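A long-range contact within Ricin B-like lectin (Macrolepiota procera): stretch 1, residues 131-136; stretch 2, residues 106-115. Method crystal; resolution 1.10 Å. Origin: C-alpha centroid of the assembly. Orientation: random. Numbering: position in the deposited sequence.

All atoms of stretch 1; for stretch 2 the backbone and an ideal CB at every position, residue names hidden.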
# COMPACT_ATOMS: atom_id res chain seq x y z
N LEU A 131 4.10 12.95 -5.37
CA LEU A 131 4.31 12.58 -3.99
C LEU A 131 3.24 11.65 -3.46
O LEU A 131 3.46 10.95 -2.46
CB LEU A 131 4.37 13.82 -3.12
CG LEU A 131 5.53 14.73 -3.43
CD1 LEU A 131 5.40 15.93 -2.56
CD2 LEU A 131 6.84 14.01 -3.19
N HIS A 132 2.09 11.62 -4.13
CA HIS A 132 1.03 10.68 -3.80
C HIS A 132 1.36 9.25 -4.13
O HIS A 132 0.56 8.37 -3.81
CB HIS A 132 -0.25 11.14 -4.49
CG HIS A 132 -0.11 11.24 -5.97
ND1 HIS A 132 0.56 12.26 -6.58
CD2 HIS A 132 -0.53 10.41 -6.94
CE1 HIS A 132 0.53 12.06 -7.88
NE2 HIS A 132 -0.10 10.93 -8.13
N GLN A 133 2.53 9.02 -4.75
CA GLN A 133 3.07 7.68 -4.96
C GLN A 133 4.10 7.25 -3.94
O GLN A 133 4.75 6.22 -4.11
CB GLN A 133 3.68 7.57 -6.36
CG GLN A 133 2.74 7.94 -7.48
CD GLN A 133 3.27 7.49 -8.81
OE1 GLN A 133 4.48 7.28 -9.01
NE2 GLN A 133 2.36 7.29 -9.76
N THR A 134 4.29 8.05 -2.88
CA THR A 134 5.30 7.75 -1.89
C THR A 134 4.65 7.62 -0.51
O THR A 134 3.63 8.28 -0.22
CB THR A 134 6.41 8.82 -1.87
OG1 THR A 134 5.93 10.09 -1.40
CG2 THR A 134 7.04 8.99 -3.24
N TRP A 135 5.25 6.77 0.32
CA TRP A 135 4.58 6.26 1.51
C TRP A 135 5.60 6.10 2.61
O TRP A 135 6.70 5.60 2.39
CB TRP A 135 3.95 4.88 1.23
CG TRP A 135 3.06 4.82 -0.00
CD1 TRP A 135 3.47 4.63 -1.27
CD2 TRP A 135 1.66 5.02 -0.05
NE1 TRP A 135 2.40 4.69 -2.12
CE2 TRP A 135 1.27 4.89 -1.39
CE3 TRP A 135 0.67 5.21 0.92
CZ2 TRP A 135 -0.06 4.96 -1.79
CZ3 TRP A 135 -0.65 5.30 0.51
CH2 TRP A 135 -1.00 5.15 -0.82
N THR A 136 5.21 6.43 3.85
CA THR A 136 6.01 6.04 5.01
C THR A 136 5.49 4.72 5.57
O THR A 136 4.32 4.41 5.42
CB THR A 136 6.05 7.11 6.09
OG1 THR A 136 4.73 7.39 6.50
CG2 THR A 136 6.72 8.34 5.55
N UNK A 106 4.98 -0.07 -12.42
CA UNK A 106 3.73 0.31 -11.76
C UNK A 106 3.86 0.25 -10.27
O UNK A 106 4.26 -0.76 -9.68
CB UNK A 106 2.58 -0.59 -12.21
N UNK A 107 3.58 1.39 -9.62
CA UNK A 107 3.65 1.51 -8.17
C UNK A 107 2.35 2.03 -7.58
O UNK A 107 1.53 2.67 -8.26
CB UNK A 107 4.81 2.43 -7.77
N UNK A 108 2.18 1.80 -6.28
CA UNK A 108 1.00 2.28 -5.59
C UNK A 108 0.90 3.77 -5.67
O UNK A 108 1.85 4.51 -5.44
CB UNK A 108 1.01 1.83 -4.13
N UNK A 109 -0.34 4.25 -5.88
CA UNK A 109 -0.67 5.64 -6.17
C UNK A 109 -2.01 5.89 -5.47
O UNK A 109 -3.00 5.21 -5.73
CB UNK A 109 -0.74 5.92 -7.67
N UNK A 110 -2.03 6.88 -4.58
CA UNK A 110 -3.28 7.32 -3.98
C UNK A 110 -3.98 8.19 -5.01
O UNK A 110 -3.44 9.22 -5.43
CB UNK A 110 -3.05 8.07 -2.67
N UNK A 111 -5.14 7.74 -5.46
CA UNK A 111 -5.79 8.30 -6.64
C UNK A 111 -6.25 9.73 -6.43
O UNK A 111 -6.25 10.26 -5.31
CB UNK A 111 -6.99 7.43 -7.04
N UNK A 112 -6.61 10.37 -7.53
CA UNK A 112 -6.88 11.79 -7.51
C UNK A 112 -5.69 12.63 -7.11
O UNK A 112 -5.86 13.70 -6.51
CB UNK A 112 -8.04 12.08 -6.56
N UNK A 113 -4.48 12.15 -7.38
CA UNK A 113 -3.24 12.86 -7.03
C UNK A 113 -3.13 13.03 -5.54
O UNK A 113 -2.77 14.10 -5.02
CB UNK A 113 -3.18 14.23 -7.71
N UNK A 114 -3.44 11.96 -4.81
CA UNK A 114 -3.35 12.02 -3.36
C UNK A 114 -4.54 12.74 -2.75
O UNK A 114 -4.40 13.43 -1.75
CB UNK A 114 -2.05 12.71 -2.94
N UNK A 115 -5.73 12.51 -3.30
CA UNK A 115 -6.97 13.08 -2.73
C UNK A 115 -7.06 12.61 -1.28
O UNK A 115 -6.89 11.42 -0.97
CB UNK A 115 -8.21 12.66 -3.52

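Position 106 points its CA-to-CB bond away, and its ideal CB has nothing of stretch 1 within 5.5 Å, so many side chains would do. The residue is Y106, which makes no contact here.

Position 107 points toward stretch 1. Its ideal CB lies 5.0 Å from Q133 OE1, an acceptor. A side chain of moderate length with a donor would suit, such as Asn, or Gln if it folds a little. The residue is N107. Its ND2 donates to Q133 OE1 at 3.0 Å, nearly straight.

Position 108 points sideways, with its ideal CB 3.8 Å from W135 NE1. An apolar side chain fits this flank. The residue is L108. Its CB packs 4.0 Å from W135 CZ2. W135 NE1 donates a weak hydrogen bond to L108 O at 3.4 Å, and water 1 links L108 O to Q133 O.

Position 109 is also sideways. Q133 NE2, a donor, is 4.0 Å from its ideal CB, and the imidazole carbon H132 CD2 is 4.6 Å away. An acceptor would suit, so Asp, Asn or Glu are plausible. The residue is D109. Its OD2 accepts from Q133 NE2 at 2.9 Å. D109 OD2 also lies 3.3 Å from H132 NE2, near the imidazole plane, and water 2 bridges these two atoms.

Position 110 points toward stretch 1, its ideal CB 4.0 Å from W135 CH2 and 3.8 Å from H132 O. An apolar side chain such as Leu, Ile or Val is favoured beside the indole. The residue is L110. Its CB packs against W135 CH2 at 4.0 Å, while L110 N donates to H132 O at 3.1 Å.

Positions 111 and 112 point away and meet nothing. At 111 many residues would serve; at 112 the positive phi favours glycine. They are S111 and G112.

Position 113 points away overall, yet its ideal CB is 4.3 Å from H132 CE1. The left-handed backbone (phi 62, psi 44) suits Gly or Asn, but the imidazole beside CB would also reward an aromatic. The residue is Y113. Its CA sits over the H132 ring face, 3.6 Å from the centroid, and its ring presents an edge to that face in an offset pair.

Position 114 points toward stretch 1. An ideal CB would lie 2.8 Å from H132 CB, a clash, and phi is positive. Glycine is strongly indicated. The residue is G114.

Position 115 points sideways with nothing near, so stretch 1 does not restrict it. The residue is D115, whose side chain leads away.

Stretch 2, residues 106-115: YNLDLSGYGD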
# COMPACT_ATOMS: atom_id res chain seq x y z
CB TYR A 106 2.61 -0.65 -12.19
CG TYR A 106 2.26 -0.54 -13.66
CD1 TYR A 106 1.62 0.59 -14.15
CD2 TYR A 106 2.55 -1.57 -14.50
CE1 TYR A 106 1.36 0.73 -15.49
CE2 TYR A 106 2.24 -1.48 -15.84
CZ TYR A 106 1.67 -0.31 -16.31
OH TYR A 106 1.36 -0.24 -17.64
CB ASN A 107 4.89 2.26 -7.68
CG ASN A 107 5.05 3.70 -8.11
OD1 ASN A 107 6.15 4.28 -7.84
ND2 ASN A 107 4.06 4.35 -8.67
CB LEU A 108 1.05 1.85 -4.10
CG LEU A 108 0.36 0.53 -3.79
CD1 LEU A 108 0.97 -0.63 -4.53
CD2 LEU A 108 0.41 0.28 -2.30
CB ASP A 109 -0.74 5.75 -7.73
CG ASP A 109 -1.17 7.10 -8.25
OD1 ASP A 109 -2.31 7.53 -7.94
OD2 ASP A 109 -0.37 7.72 -8.98
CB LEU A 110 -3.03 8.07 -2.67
CG LEU A 110 -4.31 8.54 -1.94
CD1 LEU A 110 -5.22 7.37 -1.57
CD2 LEU A 110 -3.94 9.35 -0.72
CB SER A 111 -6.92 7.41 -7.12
OG SER A 111 -8.01 7.40 -6.27
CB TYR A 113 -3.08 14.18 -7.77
CG TYR A 113 -3.47 14.07 -9.20
CD1 TYR A 113 -2.80 13.27 -10.10
CD2 TYR A 113 -4.62 14.72 -9.65
CE1 TYR A 113 -3.21 13.13 -11.40
CE2 TYR A 113 -5.06 14.54 -10.95
CZ TYR A 113 -4.34 13.73 -11.82
OH TYR A 113 -4.70 13.60 -13.13
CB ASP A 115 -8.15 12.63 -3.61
CG ASP A 115 -9.47 13.32 -3.25
OD1 ASP A 115 -9.69 13.71 -2.13
OD2 ASP A 115 -10.34 13.34 -4.13
O HOH W 1 4.35 3.52 -4.52
O HOH W 2 -0.21 9.75 -10.71
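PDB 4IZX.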